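Long-range contacts in tail protein, 43 kDa (Neisseria meningitidis MC58, PDB 3D37), which is of unknown function but probably serves as a baseplate component in the tail of a Mu-like prophage: residues D26-D30 against I67-G71; L98-A103 against E149-L155; G163-W167 against W341-A345. All coordinates share one frame. Residues are numbered along the deposited sequence.

In the fold
Contacts 1 and 3 are buried and lie nearer the middle of the chain; contact 2, in the gp44-like second domain, is partly buried and further out. Contact 1 joins two strands of the GpP-like N-terminal region through aliphatic and methionine side chains plus one water. Contact 2 adds backbone hydrogen bonds to an apolar centre around Leu98, tying the end of one helix to the start of another. Contact 3, with aromatic rings in its middle, brings the segment after strand 330-337 back against strand 165-168. Contacts 2 and 3 adjoin, since helix 151-161 leads into strand 165-168 and Trp152 and Leu155 pack on Pro166; contact 1 touches neither.

Contact 1 (D26-D30 against I67-G71); sequences DIDSD and IVMTG
Build both segments as extended strands that cross almost at right angles: their axes come within 8.8 Å at 84°, and the nearest CA atoms, Ile27 and Met69, are 8.6 Å apart. At that spacing side chains fill the gap, and no direct hydrogen bond spans it. One backbone detail matters: Val68 has psi near -14°, which breaks the strand's alternation and lets Val68 and Met69, neighbours in sequence, both direct CA-to-CB toward 26-30.

The van der Waals contacts gather round Met69. With chi angles t, t and m its side chain reaches across, leaving Met69 CE 3.7 Å from Ile27 CG2, an apolar contact, 3.7 Å from Asp28 O and 3.6 Å from Ser29 OG. Ile27, in the m,t rotamer, also makes apolar contact through CG2, 4.4 Å from Val68 CG2. Val61 of strand 58-63 and Phe40 of strand 37-42 close round the same isoleucine.

The polar link is indirect: one water hydrogen-bonds Ser29 OG at 2.8 Å and donates to Val68 O at 2.7 Å. Asp28 directs its CA-to-CB bond away, and its carboxylate makes a salt bridge with Arg334.

Strand 24-30 pairs with 37-42 and 310-324, whereas strand 66-81 pairs with 58-63 and 84-93. Near-orthogonal strands meeting through buried side chains are what a strongly curled sheet produces, consistent with the phage-barrel relationship of this N-terminal region.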
ATOM      1  N   ASP A  26     -20.204  11.785  -0.911  1.00 24.61           N
ATOM      2  CA  ASP A  26     -19.682  12.993  -1.496  1.00 25.29           C
ATOM      3  C   ASP A  26     -20.882  13.718  -2.039  1.00 25.00           C
ATOM      4  O   ASP A  26     -21.598  13.182  -2.880  1.00 24.73           O
ATOM      5  CB  ASP A  26     -18.755  12.655  -2.649  1.00 27.31           C
ATOM      6  CG  ASP A  26     -17.415  12.104  -2.179  1.00 33.25           C
ATOM      7  OD1 ASP A  26     -16.588  12.844  -1.562  1.00 42.40           O
ATOM      8  OD2 ASP A  26     -17.235  10.881  -2.342  1.00 44.44           O
ATOM      9  N   ILE A  27     -21.093  14.962  -1.598  1.00 26.07           N
ATOM     10  CA  ILE A  27     -22.215  15.786  -2.031  1.00 25.03           C
ATOM     11  C   ILE A  27     -21.595  17.102  -2.494  1.00 25.31           C
ATOM     12  O   ILE A  27     -21.059  17.852  -1.673  1.00 24.24           O
ATOM     13  CB  ILE A  27     -23.207  16.005  -0.878  1.00 26.14           C
ATOM     14  CG1 ILE A  27     -23.705  14.676  -0.310  1.00 25.54           C
ATOM     15  CG2 ILE A  27     -24.435  16.909  -1.300  1.00 24.99           C
ATOM     16  CD1 ILE A  27     -24.258  14.825   1.162  1.00 27.47           C
ATOM     17  N   ASP A  28     -21.640  17.337  -3.814  1.00 25.11           N
ATOM     18  CA  ASP A  28     -20.912  18.386  -4.433  1.00 26.04           C
ATOM     19  C   ASP A  28     -21.804  19.401  -5.112  1.00 25.57           C
ATOM     20  O   ASP A  28     -22.650  19.050  -5.934  1.00 26.64           O
ATOM     21  CB  ASP A  28     -19.828  17.870  -5.371  1.00 26.75           C
ATOM     22  CG  ASP A  28     -18.766  18.948  -5.649  1.00 26.90           C
ATOM     23  OD1 ASP A  28     -19.073  19.971  -6.285  1.00 30.60           O
ATOM     24  OD2 ASP A  28     -17.614  18.759  -5.270  1.00 34.56           O
ATOM     25  N   SER A  29     -21.705  20.637  -4.624  1.00 25.45           N
ATOM     26  CA  SER A  29     -22.394  21.809  -5.217  1.00 26.69           C
ATOM     27  C   SER A  29     -21.412  22.896  -5.644  1.00 26.16           C
ATOM     28  O   SER A  29     -20.443  23.175  -4.960  1.00 25.37           O
ATOM     29  CB  SER A  29     -23.403  22.412  -4.240  1.00 26.38           C
ATOM     30  OG  SER A  29     -24.237  21.414  -3.738  1.00 28.27           O
ATOM     31  N   ASP A  30     -21.720  23.522  -6.764  1.00 27.40           N
ATOM     32  CA  ASP A  30     -20.802  24.431  -7.482  1.00 28.42           C
ATOM     33  C   ASP A  30     -21.592  25.386  -8.377  1.00 28.49           C
ATOM     34  O   ASP A  30     -22.478  24.987  -9.106  1.00 30.23           O
ATOM     35  CB  ASP A  30     -19.778  23.648  -8.310  1.00 28.93           C
ATOM     36  CG  ASP A  30     -18.579  24.487  -8.709  1.00 28.04           C
ATOM     37  OD1 ASP A  30     -17.543  24.361  -8.063  1.00 29.18           O
ATOM     38  OD2 ASP A  30     -18.680  25.319  -9.613  1.00 32.17           O
ATOM     39  N   ILE A  67     -32.917  19.849   3.956  1.00 31.44           N
ATOM     40  CA  ILE A  67     -32.685  19.412   2.600  1.00 31.76           C
ATOM     41  C   ILE A  67     -31.519  20.251   2.017  1.00 31.10           C
ATOM     42  O   ILE A  67     -31.557  21.484   2.047  1.00 29.67           O
ATOM     43  CB  ILE A  67     -33.929  19.589   1.737  1.00 31.24           C
ATOM     44  CG1 ILE A  67     -35.028  18.599   2.195  1.00 32.93           C
ATOM     45  CG2 ILE A  67     -33.594  19.401   0.257  1.00 29.63           C
ATOM     46  CD1 ILE A  67     -36.452  19.025   1.760  1.00 34.21           C
ATOM     47  N   VAL A  68     -30.498  19.563   1.495  1.00 29.01           N
ATOM     48  CA  VAL A  68     -29.342  20.222   0.874  1.00 27.58           C
ATOM     49  C   VAL A  68     -29.312  20.071  -0.660  1.00 27.15           C
ATOM     50  O   VAL A  68     -28.582  20.799  -1.361  1.00 27.48           O
ATOM     51  CB  VAL A  68     -27.981  19.784   1.586  1.00 28.05           C
ATOM     52  CG1 VAL A  68     -28.045  20.074   3.119  1.00 28.41           C
ATOM     53  CG2 VAL A  68     -27.652  18.305   1.409  1.00 24.79           C
ATOM     54  N   MET A  69     -30.126  19.171  -1.191  1.00 26.51           N
ATOM     55  CA  MET A  69     -30.184  18.924  -2.639  1.00 27.13           C
ATOM     56  C   MET A  69     -31.449  18.155  -2.974  1.00 26.60           C
ATOM     57  O   MET A  69     -31.836  17.252  -2.234  1.00 26.59           O
ATOM     58  CB  MET A  69     -28.946  18.121  -3.120  1.00 27.30           C
ATOM     59  CG  MET A  69     -28.701  18.091  -4.652  1.00 27.36           C
ATOM     60  SD  MET A  69     -27.114  17.196  -5.106  1.00 23.27           S
ATOM     61  CE  MET A  69     -25.912  18.310  -4.425  1.00 27.69           C
ATOM     62  N   THR A  70     -32.036  18.505  -4.117  1.00 27.88           N
ATOM     63  CA  THR A  70     -33.211  17.864  -4.668  1.00 28.17           C
ATOM     64  C   THR A  70     -32.806  17.329  -6.033  1.00 28.42           C
ATOM     65  O   THR A  70     -32.288  18.061  -6.849  1.00 30.38           O
ATOM     66  CB  THR A  70     -34.426  18.903  -4.752  1.00 27.99           C
ATOM     67  OG1 THR A  70     -34.596  19.502  -3.460  1.00 28.79           O
ATOM     68  CG2 THR A  70     -35.749  18.231  -5.186  1.00 28.27           C
ATOM     69  N   GLY A  71     -33.016  16.048  -6.289  1.00 29.29           N
ATOM     70  CA  GLY A  71     -32.583  15.459  -7.549  1.00 29.34           C
ATOM     71  C   GLY A  71     -33.150  14.093  -7.861  1.00 29.13           C
ATOM     72  O   GLY A  71     -34.200  13.731  -7.392  1.00 27.81           O
TER
HETATM   73  O   HOH W   1     -26.838  22.116  -2.962  1.00 29.62           O

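Contact 2 (L98-A103 against E149-L155); sequences LVDCSA and ETVWQAL
Leu98 is the apolar centre. Its CA-to-CB bond points toward 149-155, and with chi1 m and chi2 near -148° Leu98 CD1 lies 3.7 Å from Val151 CG1 and 3.9 Å from Leu155 CD2. Leu98 CB is 3.7 Å from Trp152 CE3, at the edge of an indole set by chi1 t and chi2 near -100°. Beside it, Val99 CG2 is 3.9 Å from Trp152 CB; Ala103 CB meets Ala154 CB at 3.7 Å.

Within the gp44-like second domain, the C-terminal end of helix 95-100 here meets the N-terminus of helix 151-161, whose first turn is closed by a capping box of Thr150 and Gln153. Cys101 leaves helical angles, and Thr150 is the N-cap. Carbonyls of the first segment receive the opening amides of the second helix: Trp152 N donates to Leu98 O at 3.2 Å, Val151 N to Cys101 O at 3.2 Å. Ser102 and Thr150 make a single beta bridge, their CA atoms 4.4 Å apart, and Ala103 N donates to Glu149 O at 2.8 Å.

On the polar edge, Ser102 OG gives Glu149 O a weak bond of 3.4 Å. In the capping box, with Thr150 chi1 p, Gln153 N donates to Thr150 OG1 at 2.8 Å and Thr150 N to Gln153 OE1 at 3.0 Å.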
ATOM      1  N   LEU A  98     -32.157  19.734 -17.515  1.00 40.37           N
ATOM      2  CA  LEU A  98     -31.821  20.836 -18.429  1.00 40.15           C
ATOM      3  C   LEU A  98     -30.493  20.605 -19.161  1.00 39.84           C
ATOM      4  O   LEU A  98     -30.372  20.928 -20.324  1.00 39.74           O
ATOM      5  CB  LEU A  98     -31.791  22.144 -17.647  1.00 40.91           C
ATOM      6  CG  LEU A  98     -33.050  22.437 -16.803  1.00 43.39           C
ATOM      7  CD1 LEU A  98     -33.343  23.923 -16.701  1.00 43.56           C
ATOM      8  CD2 LEU A  98     -34.254  21.711 -17.357  1.00 42.31           C
ATOM      9  N   VAL A  99     -29.514  20.006 -18.477  1.00 39.53           N
ATOM     10  CA  VAL A  99     -28.232  19.618 -19.081  1.00 39.36           C
ATOM     11  C   VAL A  99     -28.372  18.547 -20.141  1.00 40.07           C
ATOM     12  O   VAL A  99     -27.617  18.521 -21.142  1.00 39.79           O
ATOM     13  CB  VAL A  99     -27.212  19.082 -18.002  1.00 39.09           C
ATOM     14  CG1 VAL A  99     -26.077  18.350 -18.668  1.00 36.51           C
ATOM     15  CG2 VAL A  99     -26.701  20.221 -17.094  1.00 36.11           C
ATOM     16  N   ASP A 100     -29.308  17.633 -19.908  1.00 40.79           N
ATOM     17  CA  ASP A 100     -29.508  16.491 -20.794  1.00 41.66           C
ATOM     18  C   ASP A 100     -30.422  16.857 -21.972  1.00 42.67           C
ATOM     19  O   ASP A 100     -30.175  16.447 -23.086  1.00 41.73           O
ATOM     20  CB  ASP A 100     -30.190  15.326 -20.076  1.00 41.09           C
ATOM     21  CG  ASP A 100     -29.319  14.637 -19.021  1.00 41.20           C
ATOM     22  OD1 ASP A 100     -28.076  14.854 -18.880  1.00 38.12           O
ATOM     23  OD2 ASP A 100     -29.955  13.856 -18.286  1.00 41.45           O
ATOM     24  N   CYS A 101     -31.496  17.590 -21.685  1.00 44.72           N
ATOM     25  CA  CYS A 101     -32.620  17.801 -22.627  1.00 46.08           C
ATOM     26  C   CYS A 101     -32.431  19.027 -23.513  1.00 46.69           C
ATOM     27  O   CYS A 101     -31.527  19.843 -23.296  1.00 47.06           O
ATOM     28  CB  CYS A 101     -33.944  17.933 -21.859  1.00 46.62           C
ATOM     29  SG  CYS A 101     -34.304  16.531 -20.676  1.00 50.78           S
ATOM     30  N   SER A 102     -33.260  19.146 -24.532  1.00 46.92           N
ATOM     31  CA  SER A 102     -33.026  20.222 -25.529  1.00 48.06           C
ATOM     32  C   SER A 102     -33.802  21.507 -25.290  1.00 48.09           C
ATOM     33  O   SER A 102     -34.958  21.478 -24.864  1.00 47.53           O
ATOM     34  CB  SER A 102     -33.221  19.740 -26.965  1.00 47.32           C
ATOM     35  OG  SER A 102     -31.928  19.646 -27.526  1.00 49.89           O
ATOM     36  N   ALA A 103     -33.136  22.633 -25.553  1.00 48.78           N
ATOM     37  CA  ALA A 103     -33.796  23.917 -25.465  1.00 50.33           C
ATOM     38  C   ALA A 103     -34.850  23.931 -26.582  1.00 50.76           C
ATOM     39  O   ALA A 103     -34.668  23.245 -27.599  1.00 50.85           O
ATOM     40  CB  ALA A 103     -32.775  25.091 -25.616  1.00 50.30           C
ATOM     41  N   GLU A 149     -28.694  23.041 -28.686  1.00 53.32           N
ATOM     42  CA  GLU A 149     -28.368  23.565 -27.351  1.00 52.60           C
ATOM     43  C   GLU A 149     -29.309  22.957 -26.325  1.00 49.31           C
ATOM     44  O   GLU A 149     -30.513  22.651 -26.618  1.00 49.20           O
ATOM     45  CB  GLU A 149     -28.343  25.118 -27.276  1.00 52.19           C
ATOM     46  CG  GLU A 149     -26.962  25.682 -27.696  1.00 54.72           C
ATOM     47  CD  GLU A 149     -26.660  27.116 -27.240  1.00 55.39           C
ATOM     48  OE1 GLU A 149     -27.426  28.065 -27.549  1.00 58.89           O
ATOM     49  OE2 GLU A 149     -25.596  27.289 -26.609  1.00 60.76           O
ATOM     50  N   THR A 150     -28.730  22.768 -25.141  1.00 45.19           N
ATOM     51  CA  THR A 150     -29.399  22.160 -24.075  1.00 42.07           C
ATOM     52  C   THR A 150     -30.143  23.287 -23.425  1.00 41.31           C
ATOM     53  O   THR A 150     -29.799  24.441 -23.582  1.00 39.74           O
ATOM     54  CB  THR A 150     -28.362  21.517 -23.066  1.00 42.90           C
ATOM     55  OG1 THR A 150     -27.551  22.539 -22.441  1.00 40.69           O
ATOM     56  CG2 THR A 150     -27.459  20.477 -23.771  1.00 39.70           C
ATOM     57  N   VAL A 151     -31.154  22.964 -22.656  1.00 40.18           N
ATOM     58  CA  VAL A 151     -31.822  23.994 -21.855  1.00 39.70           C
ATOM     59  C   VAL A 151     -30.794  24.786 -20.988  1.00 38.66           C
ATOM     60  O   VAL A 151     -30.875  26.038 -20.876  1.00 37.43           O
ATOM     61  CB  VAL A 151     -32.957  23.380 -21.001  1.00 39.49           C
ATOM     62  CG1 VAL A 151     -33.774  24.472 -20.320  1.00 40.08           C
ATOM     63  CG2 VAL A 151     -33.870  22.497 -21.864  1.00 40.15           C
ATOM     64  N   TRP A 152     -29.851  24.040 -20.381  1.00 37.91           N
ATOM     65  CA  TRP A 152     -28.793  24.595 -19.545  1.00 36.89           C
ATOM     66  C   TRP A 152     -27.893  25.583 -20.290  1.00 35.94           C
ATOM     67  O   TRP A 152     -27.740  26.701 -19.854  1.00 35.39           O
ATOM     68  CB  TRP A 152     -27.932  23.514 -18.852  1.00 34.74           C
ATOM     69  CG  TRP A 152     -27.310  24.128 -17.676  1.00 32.36           C
ATOM     70  CD1 TRP A 152     -26.014  24.601 -17.568  1.00 31.54           C
ATOM     71  CD2 TRP A 152     -27.972  24.511 -16.488  1.00 32.04           C
ATOM     72  NE1 TRP A 152     -25.846  25.229 -16.368  1.00 31.01           N
ATOM     73  CE2 TRP A 152     -27.013  25.173 -15.667  1.00 29.15           C
ATOM     74  CE3 TRP A 152     -29.265  24.298 -15.989  1.00 29.95           C
ATOM     75  CZ2 TRP A 152     -27.307  25.626 -14.393  1.00 31.01           C
ATOM     76  CZ3 TRP A 152     -29.564  24.757 -14.739  1.00 31.50           C
ATOM     77  CH2 TRP A 152     -28.593  25.402 -13.932  1.00 30.71           C
ATOM     78  N   GLN A 153     -27.297  25.159 -21.386  1.00 36.92           N
ATOM     79  CA  GLN A 153     -26.541  26.065 -22.269  1.00 38.21           C
ATOM     80  C   GLN A 153     -27.287  27.319 -22.620  1.00 38.85           C
ATOM     81  O   GLN A 153     -26.722  28.415 -22.547  1.00 39.73           O
ATOM     82  CB  GLN A 153     -26.192  25.376 -23.567  1.00 38.30           C
ATOM     83  CG  GLN A 153     -25.034  24.461 -23.434  1.00 38.80           C
ATOM     84  CD  GLN A 153     -24.822  23.612 -24.679  1.00 39.06           C
ATOM     85  OE1 GLN A 153     -25.782  23.215 -25.330  1.00 41.00           O
ATOM     86  NE2 GLN A 153     -23.563  23.293 -24.986  1.00 38.45           N
ATOM     87  N   ALA A 154     -28.568  27.164 -22.967  1.00 38.88           N
ATOM     88  CA  ALA A 154     -29.383  28.275 -23.360  1.00 38.65           C
ATOM     89  C   ALA A 154     -29.624  29.184 -22.178  1.00 38.64           C
ATOM     90  O   ALA A 154     -29.641  30.417 -22.293  1.00 37.52           O
ATOM     91  CB  ALA A 154     -30.762  27.771 -23.938  1.00 39.17           C
ATOM     92  N   LEU A 155     -29.832  28.572 -21.029  1.00 37.76           N
ATOM     93  CA  LEU A 155     -30.101  29.331 -19.848  1.00 38.20           C
ATOM     94  C   LEU A 155     -28.835  30.134 -19.405  1.00 37.62           C
ATOM     95  O   LEU A 155     -28.945  31.262 -18.892  1.00 35.67           O
ATOM     96  CB  LEU A 155     -30.521  28.353 -18.759  1.00 38.96           C
ATOM     97  CG  LEU A 155     -31.312  28.741 -17.539  1.00 38.74           C
ATOM     98  CD1 LEU A 155     -32.535  29.512 -17.914  1.00 38.22           C
ATOM     99  CD2 LEU A 155     -31.671  27.411 -16.918  1.00 38.79           C
TER

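Contact 3 (G163-W167 against W341-A345); sequences GLHPW and WTPDA
Trp341 enters with chi1 t and chi2 near 57°, which carries its indole up to the first segment. Trp341 CZ2 is 3.5 Å from His165 CB, and the Trp341 six-membered ring turns its edge to the face of His165 in an offset edge-to-face pair, centroids 5.8 Å apart and planes at 62°. Trp341 CH2 lies 3.8 Å from Trp167 CZ3, the two indoles oblique, completing an aromatic cluster of three side chains to which Phe31 adds.

Thr342 takes left-handed backbone angles (32/61) and opens a type I turn to Ala345. Thr342 CB is 3.7 Å from Gly163 O, and the CA atoms of Thr342 and Gly163 are 5.7 Å apart; Thr342 OG1 has a hydrogen bond with Ala179 N. In the turn, Asp344 OD2 lies 4.4 Å from Gly163 CA, where a beta carbon would clash. That glycine has positive phi as C-prime of the Schellman motif ending helix 151-161. Ala345 CB closes on Leu164 CD2 at 3.8 Å.

No hydrogen bond crosses between these two segments, so their own contact rests on shape and van der Waals fit, while hydrogen bonds to Ala179, Tyr181 and Glu135 hold 341-345 as well.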
ATOM      1  N   GLY A 163     -25.145  39.518 -17.247  1.00 36.83           N
ATOM      2  CA  GLY A 163     -24.195  39.385 -16.121  1.00 37.06           C
ATOM      3  C   GLY A 163     -24.732  38.524 -14.976  1.00 37.55           C
ATOM      4  O   GLY A 163     -24.447  38.790 -13.789  1.00 39.28           O
ATOM      5  N   LEU A 164     -25.529  37.514 -15.326  1.00 36.30           N
ATOM      6  CA  LEU A 164     -26.088  36.595 -14.333  1.00 34.93           C
ATOM      7  C   LEU A 164     -25.677  35.152 -14.645  1.00 33.23           C
ATOM      8  O   LEU A 164     -24.946  34.888 -15.599  1.00 32.15           O
ATOM      9  CB  LEU A 164     -27.611  36.779 -14.205  1.00 35.47           C
ATOM     10  CG  LEU A 164     -28.147  38.197 -13.877  1.00 36.01           C
ATOM     11  CD1 LEU A 164     -29.709  38.247 -13.638  1.00 32.99           C
ATOM     12  CD2 LEU A 164     -27.431  38.775 -12.669  1.00 35.69           C
ATOM     13  N   HIS A 165     -26.097  34.221 -13.788  1.00 32.10           N
ATOM     14  CA  HIS A 165     -25.808  32.817 -14.002  1.00 31.62           C
ATOM     15  C   HIS A 165     -26.925  31.976 -13.397  1.00 30.28           C
ATOM     16  O   HIS A 165     -27.473  32.356 -12.366  1.00 29.79           O
ATOM     17  CB  HIS A 165     -24.430  32.472 -13.325  1.00 30.88           C
ATOM     18  CG  HIS A 165     -23.847  31.185 -13.786  1.00 30.41           C
ATOM     19  ND1 HIS A 165     -23.106  31.078 -14.940  1.00 29.82           N
ATOM     20  CD2 HIS A 165     -23.898  29.939 -13.257  1.00 31.56           C
ATOM     21  CE1 HIS A 165     -22.756  29.821 -15.130  1.00 29.33           C
ATOM     22  NE2 HIS A 165     -23.210  29.109 -14.110  1.00 30.96           N
ATOM     23  N   PRO A 166     -27.230  30.805 -13.991  1.00 30.00           N
ATOM     24  CA  PRO A 166     -28.220  29.913 -13.407  1.00 30.28           C
ATOM     25  C   PRO A 166     -27.656  28.910 -12.393  1.00 30.15           C
ATOM     26  O   PRO A 166     -26.547  28.422 -12.577  1.00 27.70           O
ATOM     27  CB  PRO A 166     -28.729  29.132 -14.615  1.00 29.87           C
ATOM     28  CG  PRO A 166     -27.561  29.007 -15.475  1.00 30.07           C
ATOM     29  CD  PRO A 166     -26.707  30.253 -15.248  1.00 30.73           C
ATOM     30  N   TRP A 167     -28.435  28.598 -11.353  1.00 30.72           N
ATOM     31  CA  TRP A 167     -28.173  27.400 -10.551  1.00 31.72           C
ATOM     32  C   TRP A 167     -29.429  26.914  -9.921  1.00 32.15           C
ATOM     33  O   TRP A 167     -30.373  27.675  -9.793  1.00 29.50           O
ATOM     34  CB  TRP A 167     -27.123  27.661  -9.465  1.00 31.26           C
ATOM     35  CG  TRP A 167     -27.506  28.684  -8.428  1.00 31.67           C
ATOM     36  CD1 TRP A 167     -28.093  28.447  -7.243  1.00 31.39           C
ATOM     37  CD2 TRP A 167     -27.285  30.109  -8.484  1.00 31.95           C
ATOM     38  NE1 TRP A 167     -28.284  29.626  -6.557  1.00 32.32           N
ATOM     39  CE2 TRP A 167     -27.776  30.651  -7.296  1.00 29.37           C
ATOM     40  CE3 TRP A 167     -26.721  30.963  -9.434  1.00 29.78           C
ATOM     41  CZ2 TRP A 167     -27.684  31.988  -7.007  1.00 32.42           C
ATOM     42  CZ3 TRP A 167     -26.615  32.250  -9.161  1.00 30.03           C
ATOM     43  CH2 TRP A 167     -27.096  32.781  -7.972  1.00 31.64           C
ATOM     44  N   TRP A 341     -16.959  37.623  -9.230  1.00 31.85           N
ATOM     45  CA  TRP A 341     -18.016  36.878  -9.950  1.00 32.06           C
ATOM     46  C   TRP A 341     -19.325  37.668  -9.980  1.00 32.37           C
ATOM     47  O   TRP A 341     -19.720  38.209  -8.972  1.00 32.34           O
ATOM     48  CB  TRP A 341     -18.260  35.481  -9.272  1.00 30.91           C
ATOM     49  CG  TRP A 341     -19.162  34.517 -10.070  1.00 30.79           C
ATOM     50  CD1 TRP A 341     -18.959  34.075 -11.353  1.00 28.54           C
ATOM     51  CD2 TRP A 341     -20.435  33.934  -9.653  1.00 30.93           C
ATOM     52  NE1 TRP A 341     -19.987  33.260 -11.738  1.00 28.40           N
ATOM     53  CE2 TRP A 341     -20.911  33.164 -10.732  1.00 29.44           C
ATOM     54  CE3 TRP A 341     -21.197  33.990  -8.480  1.00 30.08           C
ATOM     55  CZ2 TRP A 341     -22.109  32.425 -10.666  1.00 29.91           C
ATOM     56  CZ3 TRP A 341     -22.393  33.256  -8.417  1.00 29.21           C
ATOM     57  CH2 TRP A 341     -22.828  32.486  -9.493  1.00 29.71           C
ATOM     58  N   THR A 342     -20.019  37.670 -11.127  1.00 34.01           N
ATOM     59  CA  THR A 342     -21.330  38.327 -11.298  1.00 34.47           C
ATOM     60  C   THR A 342     -21.526  39.593 -10.433  1.00 35.44           C
ATOM     61  O   THR A 342     -22.422  39.636  -9.564  1.00 34.50           O
ATOM     62  CB  THR A 342     -22.461  37.332 -10.976  1.00 34.80           C
ATOM     63  OG1 THR A 342     -22.281  36.856  -9.641  1.00 34.72           O
ATOM     64  CG2 THR A 342     -22.462  36.146 -11.947  1.00 31.20           C
ATOM     65  N   PRO A 343     -20.673  40.618 -10.649  1.00 37.46           N
ATOM     66  CA  PRO A 343     -20.709  41.837  -9.812  1.00 39.82           C
ATOM     67  C   PRO A 343     -21.946  42.737 -10.038  1.00 42.00           C
ATOM     68  O   PRO A 343     -22.315  43.516  -9.151  1.00 43.03           O
ATOM     69  CB  PRO A 343     -19.414  42.572 -10.195  1.00 39.76           C
ATOM     70  CG  PRO A 343     -19.117  42.113 -11.599  1.00 39.02           C
ATOM     71  CD  PRO A 343     -19.614  40.683 -11.673  1.00 37.21           C
ATOM     72  N   ASP A 344     -22.601  42.607 -11.189  1.00 43.69           N
ATOM     73  CA  ASP A 344     -23.788  43.410 -11.471  1.00 44.79           C
ATOM     74  C   ASP A 344     -25.026  42.957 -10.709  1.00 45.54           C
ATOM     75  O   ASP A 344     -25.973  43.738 -10.573  1.00 44.84           O
ATOM     76  CB  ASP A 344     -24.088  43.405 -12.967  1.00 45.76           C
ATOM     77  CG  ASP A 344     -22.888  43.852 -13.799  1.00 49.38           C
ATOM     78  OD1 ASP A 344     -22.050  44.636 -13.254  1.00 52.10           O
ATOM     79  OD2 ASP A 344     -22.795  43.423 -14.989  1.00 53.25           O
ATOM     80  N   ALA A 345     -25.038  41.717 -10.204  1.00 45.15           N
ATOM     81  CA  ALA A 345     -26.291  41.168  -9.692  1.00 45.99           C
ATOM     82  C   ALA A 345     -26.842  42.025  -8.555  1.00 46.27           C
ATOM     83  O   ALA A 345     -28.050  42.224  -8.439  1.00 46.14           O
ATOM     84  CB  ALA A 345     -26.131  39.687  -9.247  1.00 44.31           C
TER